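PDB 5UAM: ulvan Lyase-PL25 from Pseudoalteromonas sp. PLSV, which cleaves ulvan, the sulfated cell-wall polysaccharide of green seaweeds, acting as a beta-propeller polysaccharide lyase of family PL25. Local coordinates for residues G182-S186 and H240-D244; V204-K210 and L283-E288; K403-K408 and Y442-G448; N36-I40 and A414-F418. Residue numbers count along the deposited sequence, not the author numbering.

How the contacts relate
Following the chain from the N terminus, residues 36-40 open contact 4, which closes only when residues 414-418 return. Contacts 1 and 2 both fall within that long span and cross each other: residues 182-186 and 204-210 come first, then 240-244 closes contact 1 and 283-288 closes contact 2. Both reach the same large antiparallel sheet, through strands 232-243 and 204-211, and they touch where His209 packs on Arg185 and Ser186. Contact 3 opens at 403-408, before contact 4 closes, so these two also cross; it joins strand 400-408 of one blade to 439-444 of the next. Contact 4 sets the loop after strand 30-33 on strand 412-415 of the same closing blade.

Contact 1: residues G182-S186 and H240-D244; sequences GAHRS and HVCWD. With ZN (zinc ion), chain D; PO4 (phosphate ion), chain E.
Residues 182-186 form an irregular loop between strands 175-180 and 188-193, whereas 240-243 ends a strand and Asp244 leaves it. The closest CA atoms, those of His184 and Cys242, are 7.3 Å apart, so side chains bridge the gap. Gly182 has phi/psi of 137/-152, where a CB would collide with the preceding carbonyl, and Arg185 (-95/67) centres an inverse gamma turn. Ser186 OG tightens the loop by donating to Ala183 O at 2.7 Å.

His184 (chi1 m), His240 (t) and Cys242 (t) all point toward the other segment and converge on zinc: His184 ND1 at 2.1 Å, His240 NE2 at 2.0 Å and Cys242 SG at 2.3 Å from ZN. The two imidazole planes are perpendicular; His254 supplies the fourth ligand. His240 ND1 is hydrogen-bonded to Glu257 O, leaving NE2 to face the metal. From extended Arg185 (m, t, t), NE donates to the Cys242 sulfur (NE-SG 3.4 Å), as suits a thiolate ligand, while NH2 reaches Cys242 O at 3.0 Å and makes a salt bridge to Asp244 OD1 at 2.8 Å. Asp244 also pairs with Arg211.

His184 NE2 donates to PO4 O1 at 2.5 Å; this phosphate, probably from the crystallisation liquor, also binds His99, the probable proton donor. His184 and His254 are themselves probable substrate ligands, so this three-histidine, one-cysteine structural zinc site borders the substrate pocket.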
loop_
_atom_site.group_PDB
_atom_site.type_symbol
_atom_site.label_atom_id
_atom_site.label_comp_id
_atom_site.label_asym_id
_atom_site.label_seq_id
_atom_site.Cartn_x
_atom_site.Cartn_y
_atom_site.Cartn_z
ATOM N N GLY A 182 6.492 7.522 -12.426
ATOM C CA GLY A 182 5.692 8.510 -13.114
ATOM C C GLY A 182 4.213 8.273 -12.915
ATOM O O GLY A 182 3.819 7.710 -11.887
ATOM N N ALA A 183 3.416 8.702 -13.891
ATOM C CA ALA A 183 1.977 8.462 -13.889
ATOM C C ALA A 183 1.662 7.145 -14.609
ATOM O O ALA A 183 2.492 6.238 -14.601
ATOM C CB ALA A 183 1.265 9.679 -14.477
ATOM N N HIS A 184 0.466 6.984 -15.194
ATOM C CA HIS A 184 0.061 5.652 -15.669
ATOM C C HIS A 184 1.043 5.030 -16.633
ATOM O O HIS A 184 1.270 3.809 -16.605
ATOM C CB HIS A 184 -1.257 5.720 -16.403
ATOM C CG HIS A 184 -2.415 5.868 -15.500
ATOM N ND1 HIS A 184 -3.693 5.530 -15.879
ATOM C CD2 HIS A 184 -2.493 6.324 -14.233
ATOM C CE1 HIS A 184 -4.515 5.780 -14.871
ATOM N NE2 HIS A 184 -3.811 6.254 -13.862
ATOM N N ARG A 185 1.556 5.817 -17.569
ATOM C CA ARG A 185 2.271 5.258 -18.700
ATOM C C ARG A 185 3.755 5.274 -18.353
ATOM O O ARG A 185 4.573 5.977 -18.950
ATOM C CB ARG A 185 1.903 6.001 -19.978
ATOM C CG ARG A 185 0.428 5.783 -20.300
ATOM C CD ARG A 185 -0.019 6.423 -21.599
ATOM N NE ARG A 185 -1.314 5.890 -21.996
ATOM C CZ ARG A 185 -1.882 6.100 -23.174
ATOM N NH1 ARG A 185 -1.269 6.844 -24.094
ATOM N NH2 ARG A 185 -3.058 5.556 -23.435
ATOM N N SER A 186 4.077 4.446 -17.357
ATOM C CA SER A 186 5.386 4.458 -16.735
ATOM C C SER A 186 5.772 3.054 -16.312
ATOM O O SER A 186 4.920 2.233 -15.958
ATOM C CB SER A 186 5.394 5.322 -15.466
ATOM O OG SER A 186 4.948 6.643 -15.728
ATOM N N HIS A 240 -3.291 -2.787 -15.847
ATOM C CA HIS A 240 -4.166 -1.688 -16.244
ATOM C C HIS A 240 -4.142 -1.565 -17.770
ATOM O O HIS A 240 -3.077 -1.360 -18.370
ATOM C CB HIS A 240 -3.701 -0.398 -15.558
ATOM C CG HIS A 240 -4.351 0.850 -16.068
ATOM N ND1 HIS A 240 -5.713 0.974 -16.236
ATOM C CD2 HIS A 240 -3.818 2.040 -16.428
ATOM C CE1 HIS A 240 -5.988 2.186 -16.690
ATOM N NE2 HIS A 240 -4.855 2.859 -16.803
ATOM N N VAL A 241 -5.312 -1.727 -18.390
ATOM C CA VAL A 241 -5.512 -1.422 -19.807
ATOM C C VAL A 241 -5.625 0.094 -19.885
ATOM O O VAL A 241 -6.676 0.656 -19.576
ATOM C CB VAL A 241 -6.778 -2.078 -20.368
ATOM C CG1 VAL A 241 -6.802 -1.924 -21.897
ATOM C CG2 VAL A 241 -6.927 -3.536 -19.927
ATOM N N CYS A 242 -4.558 0.765 -20.297
ATOM C CA CYS A 242 -4.522 2.221 -20.262
ATOM C C CYS A 242 -4.901 2.734 -21.649
ATOM O O CYS A 242 -4.062 2.915 -22.537
ATOM C CB CYS A 242 -3.163 2.715 -19.783
ATOM S SG CYS A 242 -3.141 4.492 -19.497
ATOM N N TRP A 243 -6.194 2.985 -21.829
ATOM C CA TRP A 243 -6.749 3.290 -23.141
ATOM C C TRP A 243 -6.403 4.707 -23.581
ATOM O O TRP A 243 -6.398 5.639 -22.770
ATOM C CB TRP A 243 -8.274 3.179 -23.092
ATOM C CG TRP A 243 -8.806 1.779 -23.013
ATOM C CD1 TRP A 243 -9.273 1.129 -21.896
ATOM C CD2 TRP A 243 -8.940 0.858 -24.097
ATOM N NE1 TRP A 243 -9.697 -0.137 -22.232
ATOM C CE2 TRP A 243 -9.498 -0.328 -23.574
ATOM C CE3 TRP A 243 -8.642 0.916 -25.460
ATOM C CZ2 TRP A 243 -9.774 -1.440 -24.377
ATOM C CZ3 TRP A 243 -8.919 -0.192 -26.252
ATOM C CH2 TRP A 243 -9.458 -1.355 -25.701
ATOM N N ASP A 244 -6.133 4.864 -24.876
ATOM C CA ASP A 244 -6.038 6.189 -25.467
ATOM C C ASP A 244 -7.400 6.866 -25.396
ATOM O O ASP A 244 -8.446 6.207 -25.398
ATOM C CB ASP A 244 -5.650 6.097 -26.952
ATOM C CG ASP A 244 -4.220 5.635 -27.174
ATOM O OD1 ASP A 244 -3.442 5.523 -26.199
ATOM O OD2 ASP A 244 -3.882 5.391 -28.351
HETATM ZN ZN ZN D . -4.423 4.683 -17.613
HETATM P P PO4 E . -3.465 6.747 -10.473
HETATM O O1 PO4 E . -4.441 7.139 -11.564
HETATM O O2 PO4 E . -2.877 5.426 -10.759
HETATM O O3 PO4 E . -4.288 6.689 -9.208
HETATM O O4 PO4 E . -2.369 7.806 -10.425
#

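Contact 2: residues V204-K210 and L283-E288; sequences VSFLKHK and LPVTRE. With EDO (1,2-ethanediol), chain J.
This is a short parallel backbone bridge between strand 204-211 and the segment leading into helix 287-293, at the periphery of the propeller. The register rises together: Phe206 opposite Pro284 (CA-CA 4.2 Å), Leu207 opposite Val285 (4.8 Å), Lys208 opposite Thr286 (5.2 Å). Val285 N donates to Phe206 O and Lys208 N to Val285 O, both at 2.9 Å, so Val285 bonds the residues flanking Leu207, as in a parallel bridge.

Phe206 (phi/psi -116/-17) and Leu207 form a classic beta bulge opposite Trp188 of the neighbouring strand. A cis peptide precedes Pro284, whose ring lies against Ser205 and Lys208 (Lys208 CB to Pro284 CG 3.9 Å). Apolar residues fill the inner side: Leu283 CD1 lies 4.0 Å from Phe206 CB, and Leu207 CD2 4.1 Å from Val285 CB, with Met264 and Tyr237 beyond.

Threonine suits the helix N-cap, Thr286 OG1 accepting from Val289 N, while a water joins Lys208 O (2.8 Å) to Arg287 N (2.9 Å). Lys210 (p, t, t, p) is long enough to pass Thr286 CG2 and form a salt bridge, Lys210 NZ to Glu288 OE1 at 2.8 Å. Asp219 pairs with both Lys210 and Arg287, offsetting the 4.0 Å approach of Lys210 NZ to Arg287 NH1.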
loop_
_atom_site.group_PDB
_atom_site.type_symbol
_atom_site.label_atom_id
_atom_site.label_comp_id
_atom_site.label_asym_id
_atom_site.label_seq_id
_atom_site.Cartn_x
_atom_site.Cartn_y
_atom_site.Cartn_z
ATOM N N VAL A 204 15.819 0.753 -11.383
ATOM C CA VAL A 204 15.823 -0.496 -12.138
ATOM C C VAL A 204 14.370 -0.839 -12.453
ATOM O O VAL A 204 13.544 -1.005 -11.534
ATOM C CB VAL A 204 16.451 -1.623 -11.303
ATOM C CG1 VAL A 204 16.376 -2.954 -12.041
ATOM C CG2 VAL A 204 17.884 -1.301 -10.954
ATOM N N SER A 205 14.048 -0.930 -13.753
ATOM C CA SER A 205 12.686 -1.236 -14.186
ATOM C C SER A 205 12.397 -2.724 -14.047
ATOM O O SER A 205 13.142 -3.552 -14.577
ATOM C CB SER A 205 12.457 -0.853 -15.647
ATOM O OG SER A 205 12.488 0.544 -15.829
ATOM N N PHE A 206 11.286 -3.066 -13.384
ATOM C CA PHE A 206 10.865 -4.462 -13.285
ATOM C C PHE A 206 9.533 -4.768 -13.961
ATOM O O PHE A 206 9.274 -5.943 -14.273
ATOM C CB PHE A 206 10.895 -4.986 -11.832
ATOM C CG PHE A 206 9.868 -4.367 -10.924
ATOM C CD1 PHE A 206 10.147 -3.216 -10.195
ATOM C CD2 PHE A 206 8.619 -4.944 -10.790
ATOM C CE1 PHE A 206 9.200 -2.660 -9.369
ATOM C CE2 PHE A 206 7.670 -4.398 -9.965
ATOM C CZ PHE A 206 7.959 -3.245 -9.252
ATOM N N LEU A 207 8.721 -3.765 -14.273
ATOM C CA LEU A 207 7.531 -3.946 -15.099
ATOM C C LEU A 207 7.546 -2.887 -16.187
ATOM O O LEU A 207 7.754 -1.706 -15.903
ATOM C CB LEU A 207 6.227 -3.830 -14.313
ATOM C CG LEU A 207 5.910 -5.060 -13.454
ATOM C CD1 LEU A 207 4.838 -4.719 -12.412
ATOM C CD2 LEU A 207 5.454 -6.219 -14.319
ATOM N N LYS A 208 7.345 -3.323 -17.423
ATOM C CA LYS A 208 7.457 -2.476 -18.607
ATOM C C LYS A 208 6.116 -1.883 -19.022
ATOM O O LYS A 208 5.145 -2.616 -19.238
ATOM C CB LYS A 208 7.943 -3.350 -19.760
ATOM C CG LYS A 208 8.063 -2.646 -21.103
ATOM C CD LYS A 208 9.220 -1.661 -21.084
ATOM C CE LYS A 208 9.550 -1.242 -22.488
ATOM N NZ LYS A 208 10.710 -0.300 -22.512
ATOM N N HIS A 209 6.091 -0.572 -19.234
ATOM C CA HIS A 209 5.013 0.067 -19.977
ATOM C C HIS A 209 5.432 0.219 -21.433
ATOM O O HIS A 209 6.607 0.427 -21.745
ATOM C CB HIS A 209 4.662 1.446 -19.396
ATOM C CG HIS A 209 5.447 2.576 -19.990
ATOM N ND1 HIS A 209 6.730 2.895 -19.586
ATOM C CD2 HIS A 209 5.140 3.454 -20.975
ATOM C CE1 HIS A 209 7.170 3.920 -20.290
ATOM N NE2 HIS A 209 6.223 4.282 -21.138
ATOM N N LYS A 210 4.459 0.118 -22.336
ATOM C CA LYS A 210 4.714 0.202 -23.771
ATOM C C LYS A 210 3.384 0.171 -24.508
ATOM O O LYS A 210 2.360 -0.217 -23.940
ATOM C CB LYS A 210 5.598 -0.948 -24.284
ATOM C CG LYS A 210 5.049 -2.360 -23.958
ATOM C CD LYS A 210 5.903 -3.425 -24.640
ATOM C CE LYS A 210 5.552 -4.834 -24.196
ATOM N NZ LYS A 210 4.164 -5.205 -24.568
ATOM N N LEU A 283 14.287 -8.818 -17.051
ATOM C CA LEU A 283 13.656 -7.552 -16.709
ATOM C C LEU A 283 13.844 -6.542 -17.829
ATOM O O LEU A 283 14.852 -6.565 -18.537
ATOM C CB LEU A 283 14.283 -6.930 -15.458
ATOM C CG LEU A 283 14.093 -7.593 -14.109
ATOM C CD1 LEU A 283 14.360 -6.579 -13.013
ATOM C CD2 LEU A 283 12.711 -8.137 -13.962
ATOM N N PRO A 284 12.893 -5.617 -17.986
ATOM C CA PRO A 284 11.634 -5.532 -17.254
ATOM C C PRO A 284 10.629 -6.528 -17.796
ATOM O O PRO A 284 10.672 -6.847 -19.003
ATOM C CB PRO A 284 11.175 -4.093 -17.528
ATOM C CG PRO A 284 11.722 -3.796 -18.852
ATOM C CD PRO A 284 13.064 -4.488 -18.916
ATOM N N VAL A 285 9.762 -7.033 -16.921
ATOM C CA VAL A 285 8.741 -7.983 -17.327
ATOM C C VAL A 285 7.685 -7.268 -18.157
ATOM O O VAL A 285 7.159 -6.219 -17.758
ATOM C CB VAL A 285 8.146 -8.678 -16.099
ATOM C CG1 VAL A 285 6.941 -9.542 -16.501
ATOM C CG2 VAL A 285 9.211 -9.499 -15.402
ATOM N N THR A 286 7.371 -7.842 -19.315
ATOM C CA THR A 286 6.325 -7.338 -20.190
ATOM C C THR A 286 5.020 -8.085 -19.944
ATOM O O THR A 286 4.995 -9.177 -19.378
ATOM C CB THR A 286 6.713 -7.568 -21.640
ATOM O OG1 THR A 286 6.864 -8.978 -21.834
ATOM C CG2 THR A 286 8.014 -6.853 -21.984
ATOM N N ARG A 287 3.935 -7.509 -20.451
ATOM C CA ARG A 287 2.640 -8.175 -20.363
ATOM C C ARG A 287 2.696 -9.568 -20.982
ATOM O O ARG A 287 2.139 -10.522 -20.432
ATOM C CB ARG A 287 1.568 -7.324 -21.045
ATOM C CG ARG A 287 0.142 -7.890 -20.878
ATOM C CD ARG A 287 -0.825 -7.243 -21.839
ATOM N NE ARG A 287 -0.901 -7.969 -23.100
ATOM C CZ ARG A 287 -0.349 -7.590 -24.253
ATOM N NH1 ARG A 287 0.359 -6.461 -24.369
ATOM N NH2 ARG A 287 -0.510 -8.360 -25.318
ATOM N N GLU A 288 3.386 -9.714 -22.112
ATOM C CA GLU A 288 3.418 -11.006 -22.789
ATOM C C GLU A 288 4.132 -12.048 -21.942
ATOM O O GLU A 288 3.687 -13.196 -21.846
ATOM C CB GLU A 288 4.090 -10.844 -24.154
ATOM C CG GLU A 288 3.254 -10.034 -25.148
ATOM C CD GLU A 288 3.530 -8.531 -25.140
ATOM O OE1 GLU A 288 4.093 -8.000 -24.166
ATOM O OE2 GLU A 288 3.208 -7.882 -26.165
HETATM C C1 EDO J . 10.650 2.889 -20.736
HETATM O O1 EDO J . 9.711 1.821 -20.940
HETATM C C2 EDO J . 10.971 3.551 -22.071
HETATM O O2 EDO J . 9.760 4.052 -22.649
HETATM O O HOH W 1 4.402 -4.706 -20.982
#

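Contact 3: residues K403-K408 and Y442-G448; sequences KTVLRK and YLVGEEG
Two neighbouring blades of the beta-propeller meet here: outermost strand 400-408 of one packs across the sheet containing strand 439-444 of the next. The axes of 403-408 and 442-444 approach to 8.4 Å and run nearly antiparallel (169°), too far apart for backbone pairing, so side chains fill the space.

Tyr442 (chi1 m) comes first, presenting a ring face to Leu406 in a CH-pi contact, with CD2 4.0 Å from the ring centroid. Its OH is hydrogen-bonded to Glu432 and shares a water with Lys408 NZ. Val444 then meets Val405, CB to CG1 at 3.4 Å; such compact branched residues suit a tight sheet interface. A turn follows, closed by a backbone hydrogen bond from Gly445 N to Gly448 O at 2.9 Å. Within it Glu446 O touches Val405 CG2 (3.6 Å, van der Waals) and the Glu446 carboxylate pairs with Arg374, while Glu447 OE1 takes a salt bridge from Lys403 NZ at 3.1 Å. Gly448, without a side chain, comes close at the classic bulge of Val405 and Leu406, its CA 3.4 Å from Val405 O.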
loop_
_atom_site.group_PDB
_atom_site.type_symbol
_atom_site.label_atom_id
_atom_site.label_comp_id
_atom_site.label_asym_id
_atom_site.label_seq_id
_atom_site.Cartn_x
_atom_site.Cartn_y
_atom_site.Cartn_z
ATOM N N LYS A 403 -13.859 -11.380 15.666
ATOM C CA LYS A 403 -14.052 -10.175 16.454
ATOM C C LYS A 403 -14.076 -8.929 15.573
ATOM O O LYS A 403 -13.312 -8.803 14.611
ATOM C CB LYS A 403 -12.941 -10.035 17.500
ATOM C CG LYS A 403 -12.876 -11.160 18.525
ATOM C CD LYS A 403 -12.146 -10.702 19.790
ATOM C CE LYS A 403 -11.935 -11.836 20.792
ATOM N NZ LYS A 403 -10.568 -12.430 20.680
ATOM N N THR A 404 -14.953 -7.996 15.925
ATOM C CA THR A 404 -14.905 -6.641 15.397
ATOM C C THR A 404 -13.976 -5.802 16.270
ATOM O O THR A 404 -14.127 -5.764 17.489
ATOM C CB THR A 404 -16.308 -6.023 15.366
ATOM O OG1 THR A 404 -17.124 -6.726 14.410
ATOM C CG2 THR A 404 -16.251 -4.552 14.975
ATOM N N VAL A 405 -13.020 -5.124 15.630
ATOM C CA VAL A 405 -12.009 -4.344 16.326
ATOM C C VAL A 405 -12.390 -2.866 16.378
ATOM O O VAL A 405 -11.991 -2.141 17.292
ATOM C CB VAL A 405 -10.667 -4.544 15.594
ATOM C CG1 VAL A 405 -9.585 -3.708 16.190
ATOM C CG2 VAL A 405 -10.270 -6.021 15.617
ATOM N N LEU A 406 -13.138 -2.401 15.384
ATOM C CA LEU A 406 -13.572 -1.011 15.360
ATOM C C LEU A 406 -14.822 -0.911 14.504
ATOM O O LEU A 406 -14.903 -1.544 13.450
ATOM C CB LEU A 406 -12.468 -0.093 14.789
ATOM C CG LEU A 406 -12.592 1.382 15.131
ATOM C CD1 LEU A 406 -12.353 1.623 16.595
ATOM C CD2 LEU A 406 -11.611 2.189 14.299
ATOM N N ARG A 407 -15.810 -0.151 14.978
ATOM C CA ARG A 407 -17.028 0.042 14.212
ATOM C C ARG A 407 -17.509 1.455 14.477
ATOM O O ARG A 407 -17.575 1.865 15.637
ATOM C CB ARG A 407 -18.092 -0.974 14.636
ATOM C CG ARG A 407 -19.306 -0.958 13.740
ATOM C CD ARG A 407 -20.303 -2.068 14.077
ATOM N NE ARG A 407 -21.463 -1.969 13.193
ATOM C CZ ARG A 407 -21.949 -2.951 12.445
ATOM N NH1 ARG A 407 -23.000 -2.703 11.676
ATOM N NH2 ARG A 407 -21.422 -4.175 12.471
ATOM N N LYS A 408 -17.784 2.207 13.414
ATOM C CA LYS A 408 -18.229 3.593 13.577
ATOM C C LYS A 408 -19.424 3.883 12.680
ATOM O O LYS A 408 -19.377 3.672 11.471
ATOM C CB LYS A 408 -17.095 4.574 13.280
ATOM C CG LYS A 408 -15.872 4.397 14.172
ATOM C CD LYS A 408 -16.141 4.914 15.559
ATOM C CE LYS A 408 -14.938 4.724 16.444
ATOM N NZ LYS A 408 -15.219 5.189 17.830
ATOM N N TYR A 442 -6.722 5.903 14.211
ATOM C CA TYR A 442 -6.746 4.865 15.224
ATOM C C TYR A 442 -5.665 3.831 14.959
ATOM O O TYR A 442 -5.450 3.427 13.817
ATOM C CB TYR A 442 -8.078 4.132 15.252
ATOM C CG TYR A 442 -9.306 4.998 15.501
ATOM C CD1 TYR A 442 -9.785 5.861 14.528
ATOM C CD2 TYR A 442 -9.986 4.943 16.712
ATOM C CE1 TYR A 442 -10.929 6.638 14.751
ATOM C CE2 TYR A 442 -11.132 5.713 16.940
ATOM C CZ TYR A 442 -11.582 6.572 15.960
ATOM O OH TYR A 442 -12.703 7.340 16.197
ATOM N N LEU A 443 -5.047 3.353 16.028
ATOM C CA LEU A 443 -4.137 2.208 15.977
ATOM C C LEU A 443 -4.852 1.054 16.661
ATOM O O LEU A 443 -5.224 1.160 17.837
ATOM C CB LEU A 443 -2.835 2.550 16.704
ATOM C CG LEU A 443 -1.803 1.438 16.898
ATOM C CD1 LEU A 443 -1.358 0.905 15.547
ATOM C CD2 LEU A 443 -0.625 1.930 17.723
ATOM N N VAL A 444 -5.075 -0.044 15.940
ATOM C CA VAL A 444 -5.880 -1.142 16.453
ATOM C C VAL A 444 -5.078 -2.429 16.516
ATOM O O VAL A 444 -4.143 -2.653 15.737
ATOM C CB VAL A 444 -7.193 -1.386 15.681
ATOM C CG1 VAL A 444 -8.049 -0.137 15.693
ATOM C CG2 VAL A 444 -6.921 -1.853 14.257
ATOM N N GLY A 445 -5.483 -3.288 17.446
ATOM C CA GLY A 445 -4.905 -4.616 17.584
ATOM C C GLY A 445 -5.908 -5.747 17.495
ATOM O O GLY A 445 -6.868 -5.706 16.711
ATOM N N GLU A 446 -5.686 -6.798 18.285
ATOM C CA GLU A 446 -6.556 -7.965 18.209
ATOM C C GLU A 446 -7.974 -7.644 18.631
ATOM O O GLU A 446 -8.926 -8.276 18.147
ATOM C CB GLU A 446 -6.031 -9.079 19.123
ATOM C CG GLU A 446 -4.878 -9.856 18.557
ATOM C CD GLU A 446 -5.266 -10.690 17.343
ATOM O OE1 GLU A 446 -6.438 -11.108 17.239
ATOM O OE2 GLU A 446 -4.381 -10.938 16.503
ATOM N N GLU A 447 -8.133 -6.720 19.567
ATOM C CA GLU A 447 -9.415 -6.494 20.219
ATOM C C GLU A 447 -9.970 -5.105 19.981
ATOM O O GLU A 447 -11.197 -4.944 19.937
ATOM C CB GLU A 447 -9.293 -6.679 21.744
ATOM C CG GLU A 447 -8.538 -7.923 22.200
ATOM C CD GLU A 447 -9.336 -9.193 22.026
ATOM O OE1 GLU A 447 -8.713 -10.266 21.873
ATOM O OE2 GLU A 447 -10.584 -9.124 22.047
ATOM N N GLY A 448 -9.113 -4.103 19.857
ATOM C CA GLY A 448 -9.592 -2.751 19.690
ATOM C C GLY A 448 -8.460 -1.757 19.638
ATOM O O GLY A 448 -7.310 -2.094 19.350
HETATM O O HOH W 2 -13.076 -7.097 19.941
HETATM O O HOH W 3 -14.053 7.943 18.568
#

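Contact 4: residues N36-I40 and A414-F418; sequences NPLAI and AISAF
Residues 36-40 form an irregular loop, and 414-418 begins on strand 412-415. The end-to-end directions of CA 37-40 and CA 414-417 lie 41° apart, and the closest CA atoms, of Ile40 and Ala417, are 4.5 Å apart.

Apolar contacts dominate. Ile40 CD1 meets Ile415 CD1 at 4.0 Å, and Ile40 CG2 lies 4.4 Å from Ala417 CB. Pro37 CD and Leu38 CB are each 4.5 Å from Ala414 CB, a small methyl that suits this narrow gap.

Polar links are sparse, and no direct hydrogen bond crosses. Leu38 O touches Ala414 CB at 3.5 Å, and Ile415 O approaches Ala39 CA to 3.2 Å. A water connects instead, donating to Ala39 O (2.7 Å) and accepting from Ala417 N (2.9 Å). Within its own segment Ser416 OG donates to Ala417 O at 2.7 Å; it also bonds Leu429 N.

Asn36, a probable substrate-binding residue, begins the loop. Near the propeller's centre, the loop after N-terminal strand 30-33 thus packs on strand 412-415, at the other edge of the closing blade, with strands 428-433 and 439-444 lying against Pro37 and Leu38.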
loop_
_atom_site.group_PDB
_atom_site.type_symbol
_atom_site.label_atom_id
_atom_site.label_comp_id
_atom_site.label_asym_id
_atom_site.label_seq_id
_atom_site.Cartn_x
_atom_site.Cartn_y
_atom_site.Cartn_z
ATOM N N ASN A 36 -8.001 10.487 1.981
ATOM C CA ASN A 36 -7.781 9.108 2.418
ATOM C C ASN A 36 -6.453 9.110 3.154
ATOM O O ASN A 36 -5.396 9.214 2.508
ATOM C CB ASN A 36 -7.688 8.148 1.226
ATOM C CG ASN A 36 -8.948 8.022 0.472
ATOM O OD1 ASN A 36 -10.045 8.235 0.990
ATOM N ND2 ASN A 36 -8.822 7.663 -0.799
ATOM N N PRO A 37 -6.419 9.037 4.485
ATOM C CA PRO A 37 -5.140 9.242 5.170
ATOM C C PRO A 37 -4.202 8.057 5.142
ATOM O O PRO A 37 -3.029 8.223 5.499
ATOM C CB PRO A 37 -5.545 9.557 6.610
ATOM C CG PRO A 37 -6.918 10.099 6.507
ATOM C CD PRO A 37 -7.560 9.321 5.371
ATOM N N LEU A 38 -4.697 6.900 4.702
ATOM C CA LEU A 38 -3.993 5.628 4.719
ATOM C C LEU A 38 -4.458 4.817 3.527
ATOM O O LEU A 38 -5.569 5.009 3.025
ATOM C CB LEU A 38 -4.391 4.816 5.951
ATOM C CG LEU A 38 -4.124 5.420 7.323
ATOM C CD1 LEU A 38 -4.910 4.650 8.371
ATOM C CD2 LEU A 38 -2.651 5.405 7.628
ATOM N N ALA A 39 -3.621 3.854 3.110
ATOM C CA ALA A 39 -4.001 2.859 2.106
ATOM C C ALA A 39 -3.033 1.692 2.199
ATOM O O ALA A 39 -1.895 1.859 2.623
ATOM C CB ALA A 39 -3.959 3.421 0.688
ATOM N N ILE A 40 -3.465 0.530 1.719
ATOM C CA ILE A 40 -2.622 -0.659 1.779
ATOM C C ILE A 40 -1.403 -0.513 0.884
ATOM O O ILE A 40 -0.347 -1.076 1.196
ATOM C CB ILE A 40 -3.485 -1.892 1.461
ATOM C CG1 ILE A 40 -4.338 -2.224 2.701
ATOM C CG2 ILE A 40 -2.633 -3.093 1.072
ATOM C CD1 ILE A 40 -5.450 -3.176 2.454
ATOM N N ALA A 414 -10.550 4.027 5.897
ATOM C CA ALA A 414 -9.338 3.751 5.143
ATOM C C ALA A 414 -8.405 3.001 6.075
ATOM O O ALA A 414 -8.315 3.348 7.260
ATOM C CB ALA A 414 -8.692 5.065 4.695
ATOM N N ILE A 415 -7.686 2.009 5.548
ATOM C CA ILE A 415 -6.803 1.185 6.372
ATOM C C ILE A 415 -5.411 1.102 5.777
ATOM O O ILE A 415 -5.205 1.256 4.567
ATOM C CB ILE A 415 -7.357 -0.229 6.614
ATOM C CG1 ILE A 415 -7.690 -0.946 5.299
ATOM C CG2 ILE A 415 -8.611 -0.128 7.512
ATOM C CD1 ILE A 415 -7.910 -2.452 5.490
ATOM N N SER A 416 -4.436 0.867 6.650
ATOM C CA SER A 416 -3.087 0.518 6.235
ATOM C C SER A 416 -2.952 -0.991 6.044
ATOM O O SER A 416 -3.797 -1.784 6.462
ATOM C CB SER A 416 -2.067 0.937 7.294
ATOM O OG SER A 416 -2.171 0.162 8.483
ATOM N N ALA A 417 -1.837 -1.380 5.446
ATOM C CA ALA A 417 -1.384 -2.756 5.559
ATOM C C ALA A 417 -1.010 -3.039 7.011
ATOM O O ALA A 417 -0.811 -2.122 7.822
ATOM C CB ALA A 417 -0.168 -2.989 4.662
ATOM N N PHE A 418 -0.899 -4.317 7.359
ATOM C CA PHE A 418 -0.428 -4.648 8.690
ATOM C C PHE A 418 0.925 -4.001 8.965
ATOM O O PHE A 418 1.814 -3.976 8.099
ATOM C CB PHE A 418 -0.318 -6.151 8.879
ATOM C CG PHE A 418 -1.639 -6.856 9.086
ATOM C CD1 PHE A 418 -2.453 -6.531 10.153
ATOM C CD2 PHE A 418 -2.039 -7.898 8.248
ATOM C CE1 PHE A 418 -3.644 -7.195 10.354
ATOM C CE2 PHE A 418 -3.236 -8.549 8.446
ATOM C CZ PHE A 418 -4.028 -8.204 9.503
HETATM O O HOH W 4 -0.207 0.752 4.472
#